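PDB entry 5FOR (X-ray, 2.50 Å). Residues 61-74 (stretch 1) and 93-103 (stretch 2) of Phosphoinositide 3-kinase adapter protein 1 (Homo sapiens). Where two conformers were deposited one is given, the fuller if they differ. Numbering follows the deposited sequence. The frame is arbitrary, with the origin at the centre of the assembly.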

# COMPACT_ATOMS: atom_id res chain seq x y z
N THR A 61 3.61 -0.28 11.03
CA THR A 61 3.17 -1.52 10.40
C THR A 61 4.36 -2.34 9.89
O THR A 61 5.44 -1.80 9.66
CB THR A 61 2.17 -1.25 9.26
OG1 THR A 61 1.72 -2.50 8.71
CG2 THR A 61 2.83 -0.40 8.19
N ARG A 62 4.16 -3.65 9.75
CA ARG A 62 5.24 -4.52 9.31
C ARG A 62 5.32 -4.52 7.79
O ARG A 62 6.40 -4.58 7.22
CB ARG A 62 5.05 -5.95 9.84
CG ARG A 62 6.12 -6.94 9.36
CD ARG A 62 6.49 -7.99 10.42
NE ARG A 62 5.59 -9.15 10.41
CZ ARG A 62 4.64 -9.37 11.31
NH1 ARG A 62 4.45 -8.51 12.30
NH2 ARG A 62 3.88 -10.45 11.23
N CYS A 63 4.17 -4.43 7.14
CA CYS A 63 4.09 -4.49 5.68
C CYS A 63 3.09 -3.45 5.14
O CYS A 63 2.06 -3.18 5.75
CB CYS A 63 3.74 -5.91 5.27
SG CYS A 63 2.99 -6.17 3.70
N VAL A 64 3.43 -2.82 4.01
CA VAL A 64 2.52 -1.84 3.44
C VAL A 64 2.13 -2.31 2.06
O VAL A 64 2.96 -2.76 1.28
CB VAL A 64 3.12 -0.42 3.37
CG1 VAL A 64 2.11 0.53 2.75
CG2 VAL A 64 3.43 0.08 4.75
N VAL A 65 0.83 -2.21 1.78
CA VAL A 65 0.32 -2.50 0.46
C VAL A 65 -0.20 -1.18 -0.07
O VAL A 65 -1.11 -0.59 0.52
CB VAL A 65 -0.78 -3.59 0.49
CG1 VAL A 65 -1.32 -3.84 -0.92
CG2 VAL A 65 -0.25 -4.89 1.12
N VAL A 66 0.41 -0.72 -1.16
CA VAL A 66 0.06 0.57 -1.77
C VAL A 66 -0.84 0.39 -2.98
O VAL A 66 -0.44 -0.23 -3.98
CB VAL A 66 1.35 1.37 -2.18
CG1 VAL A 66 1.00 2.78 -2.56
CG2 VAL A 66 2.38 1.35 -1.05
N LEU A 67 -2.07 0.90 -2.91
CA LEU A 67 -2.92 0.81 -4.10
C LEU A 67 -2.59 2.02 -4.96
O LEU A 67 -2.95 3.15 -4.63
CB LEU A 67 -4.42 0.73 -3.75
CG LEU A 67 -4.83 -0.41 -2.80
CD1 LEU A 67 -6.30 -0.74 -2.92
CD2 LEU A 67 -4.02 -1.66 -3.03
N LEU A 68 -1.87 1.78 -6.04
CA LEU A 68 -1.43 2.87 -6.91
C LEU A 68 -2.54 3.29 -7.84
O LEU A 68 -2.64 2.80 -8.96
CB LEU A 68 -0.21 2.45 -7.72
CG LEU A 68 0.66 3.58 -8.23
CD1 LEU A 68 1.17 4.34 -7.02
CD2 LEU A 68 1.79 3.01 -9.06
N SER A 69 -3.39 4.19 -7.37
CA SER A 69 -4.40 4.84 -8.22
C SER A 69 -3.96 6.26 -8.61
O SER A 69 -3.02 6.80 -8.01
CB SER A 69 -5.76 4.87 -7.49
OG SER A 69 -5.61 5.46 -6.21
N ALA A 70 -4.65 6.87 -9.56
CA ALA A 70 -4.41 8.26 -9.97
C ALA A 70 -4.53 9.24 -8.83
O ALA A 70 -3.70 10.12 -8.67
CB ALA A 70 -5.38 8.65 -11.08
N GLU A 71 -5.58 9.08 -8.02
CA GLU A 71 -5.80 9.97 -6.88
C GLU A 71 -4.73 9.79 -5.82
O GLU A 71 -4.39 10.72 -5.12
CB GLU A 71 -7.19 9.73 -6.29
CG GLU A 71 -7.61 10.74 -5.25
CD GLU A 71 -9.02 10.47 -4.71
OE1 GLU A 71 -9.75 9.67 -5.32
OE2 GLU A 71 -9.37 11.07 -3.66
N LEU A 72 -4.18 8.58 -5.72
CA LEU A 72 -3.18 8.35 -4.73
C LEU A 72 -1.85 9.00 -5.16
O LEU A 72 -1.22 9.65 -4.33
CB LEU A 72 -3.00 6.85 -4.47
CG LEU A 72 -1.97 6.66 -3.34
CD1 LEU A 72 -2.58 6.04 -2.10
CD2 LEU A 72 -0.75 5.87 -3.80
N VAL A 73 -1.44 8.87 -6.42
CA VAL A 73 -0.14 9.44 -6.78
C VAL A 73 -0.21 10.96 -6.69
O VAL A 73 0.80 11.59 -6.38
CB VAL A 73 0.43 8.98 -8.18
CG1 VAL A 73 -0.20 7.72 -8.69
CG2 VAL A 73 0.48 10.10 -9.20
N GLN A 74 -1.38 11.55 -6.88
CA GLN A 74 -1.52 13.00 -6.63
C GLN A 74 -1.03 13.41 -5.25
O GLN A 74 -0.60 14.55 -5.06
CB GLN A 74 -2.96 13.46 -6.80
CG GLN A 74 -3.32 13.86 -8.22
CD GLN A 74 -4.81 13.92 -8.43
OE1 GLN A 74 -5.58 14.06 -7.47
NE2 GLN A 74 -5.24 13.81 -9.69
N HIS A 93 11.68 -4.33 0.74
CA HIS A 93 11.19 -5.72 0.73
C HIS A 93 9.90 -5.86 1.53
O HIS A 93 9.22 -6.88 1.43
CB HIS A 93 12.24 -6.71 1.24
CG HIS A 93 12.76 -6.41 2.61
ND1 HIS A 93 13.73 -5.46 2.84
CD2 HIS A 93 12.47 -6.96 3.81
CE1 HIS A 93 14.01 -5.43 4.13
NE2 HIS A 93 13.27 -6.33 4.75
N ARG A 94 9.55 -4.83 2.29
CA ARG A 94 8.30 -4.78 3.03
C ARG A 94 7.17 -4.07 2.29
O ARG A 94 6.08 -3.89 2.86
CB ARG A 94 8.52 -4.09 4.38
CG ARG A 94 9.61 -4.70 5.22
CD ARG A 94 9.19 -6.06 5.72
NE ARG A 94 10.22 -6.63 6.60
CZ ARG A 94 10.22 -7.89 7.01
NH1 ARG A 94 9.24 -8.71 6.65
NH2 ARG A 94 11.22 -8.33 7.77
N VAL A 95 7.40 -3.64 1.04
CA VAL A 95 6.40 -2.84 0.33
C VAL A 95 5.84 -3.54 -0.90
O VAL A 95 6.58 -4.08 -1.73
CB VAL A 95 6.94 -1.46 -0.09
CG1 VAL A 95 5.80 -0.57 -0.73
CG2 VAL A 95 7.56 -0.78 1.08
N VAL A 96 4.52 -3.50 -1.02
CA VAL A 96 3.83 -4.07 -2.15
C VAL A 96 2.99 -3.01 -2.81
O VAL A 96 2.33 -2.21 -2.14
CB VAL A 96 2.97 -5.29 -1.74
CG1 VAL A 96 2.29 -5.92 -2.96
CG2 VAL A 96 3.86 -6.30 -1.06
N ARG A 97 3.02 -2.98 -4.13
CA ARG A 97 2.16 -2.02 -4.81
C ARG A 97 1.25 -2.74 -5.75
O ARG A 97 1.63 -3.74 -6.39
CB ARG A 97 2.96 -0.93 -5.54
CG ARG A 97 3.74 -1.36 -6.80
CD ARG A 97 4.35 -0.12 -7.49
NE ARG A 97 5.30 -0.53 -8.50
CZ ARG A 97 6.61 -0.63 -8.32
NH1 ARG A 97 7.17 -0.27 -7.17
NH2 ARG A 97 7.38 -1.07 -9.31
N LEU A 98 0.00 -2.28 -5.79
CA LEU A 98 -0.94 -2.76 -6.77
C LEU A 98 -1.24 -1.64 -7.76
O LEU A 98 -1.65 -0.55 -7.36
CB LEU A 98 -2.23 -3.26 -6.12
CG LEU A 98 -3.26 -3.58 -7.21
CD1 LEU A 98 -2.89 -4.89 -7.82
CD2 LEU A 98 -4.67 -3.61 -6.68
N LEU A 99 -1.03 -1.91 -9.03
CA LEU A 99 -1.30 -0.92 -10.07
C LEU A 99 -2.78 -0.84 -10.37
O LEU A 99 -3.33 -1.75 -10.98
CB LEU A 99 -0.55 -1.26 -11.36
CG LEU A 99 0.96 -1.38 -11.22
CD1 LEU A 99 1.61 -1.71 -12.56
CD2 LEU A 99 1.51 -0.10 -10.68
N CYS A 100 -3.41 0.26 -9.96
CA CYS A 100 -4.85 0.48 -10.20
C CYS A 100 -5.11 1.56 -11.24
O CYS A 100 -5.46 2.69 -10.89
CB CYS A 100 -5.57 0.89 -8.91
SG CYS A 100 -5.55 -0.28 -7.61
N GLY A 101 -4.97 1.22 -12.52
CA GLY A 101 -5.21 2.18 -13.60
C GLY A 101 -4.12 3.23 -13.74
O GLY A 101 -4.34 4.31 -14.25
N VAL A 102 -2.94 2.89 -13.23
CA VAL A 102 -1.74 3.69 -13.33
C VAL A 102 -0.65 2.81 -13.95
O VAL A 102 -0.29 1.77 -13.40
CB VAL A 102 -1.26 4.22 -11.96
CG1 VAL A 102 0.12 4.88 -12.13
CG2 VAL A 102 -2.28 5.20 -11.33
N ARG A 103 -0.11 3.25 -15.07
CA ARG A 103 0.98 2.54 -15.73
C ARG A 103 2.26 2.73 -14.87
O ARG A 103 2.47 3.80 -14.32
CB ARG A 103 1.12 3.06 -17.17
CG ARG A 103 2.11 2.33 -18.03
CD ARG A 103 2.43 3.11 -19.31
NE ARG A 103 1.42 2.86 -20.33
CZ ARG A 103 1.64 2.16 -21.44
NH1 ARG A 103 2.84 1.65 -21.70
NH2 ARG A 103 0.65 1.98 -22.30
O HOH W 1 -6.95 5.32 -11.28

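Parallel β-strands illustrate how a backbone ladder fixes the register while side-chain rotamers settle the packing, and the pairing of 63-68 with 95-99 is a compact example. The strands run 19° from parallel, and hydrogen bonds fall to alternate residues of stretch 1. V64 N donates to R94 O (3.1 Å) and V64 O accepts from V96 N (2.9 Å); V66 N reaches V96 O (2.6 Å) and V66 O takes L98 N (2.8 Å); L68 N meets L98 O (2.7 Å) and L68 O takes C100 N (2.8 Å).

Valine, branched at CB, is at home in such extended backbone, and V64, V65, V66, V95 and V96 all adopt chi1 t. V65, V96, L67 and L98 occupy one face, where L67 CD2 lies 3.9 Å from L98 CB. The other face carries V64, V95, V66, R97, L68 and L99; there V66 CG2 meets V95 CG1 at 3.9 Å. R97 is the polar exception. With chi1 p and chi2 and chi3 both t, its chain leads its end away from stretch 1, and its guanidinium is hydrogen-bonded elsewhere in the structure, so a buried charge need not go unsatisfied.

L68, the residue most covered by the partner stretch, shows what a rotamer can do. Its t, p conformation brings CD2 within 3.5 Å of L99 CD2 and 4.0 Å of V102 CG1. L99 is m and t; its end comes nearer stretch 1 than its CB bond alone would suggest, and its CD2 completes the first contact.

Beyond the ladder, V102 points toward stretch 1, its CG2 3.4 Å from A70 N and 4.2 Å from V73 CG1. S69, chi1 p, caps the helix through a weak bond from L72 N to its OG (3.5 Å). A water accepts from A70 N (3.3 Å) and donates to C100 O (3.0 Å), bridging the stretches.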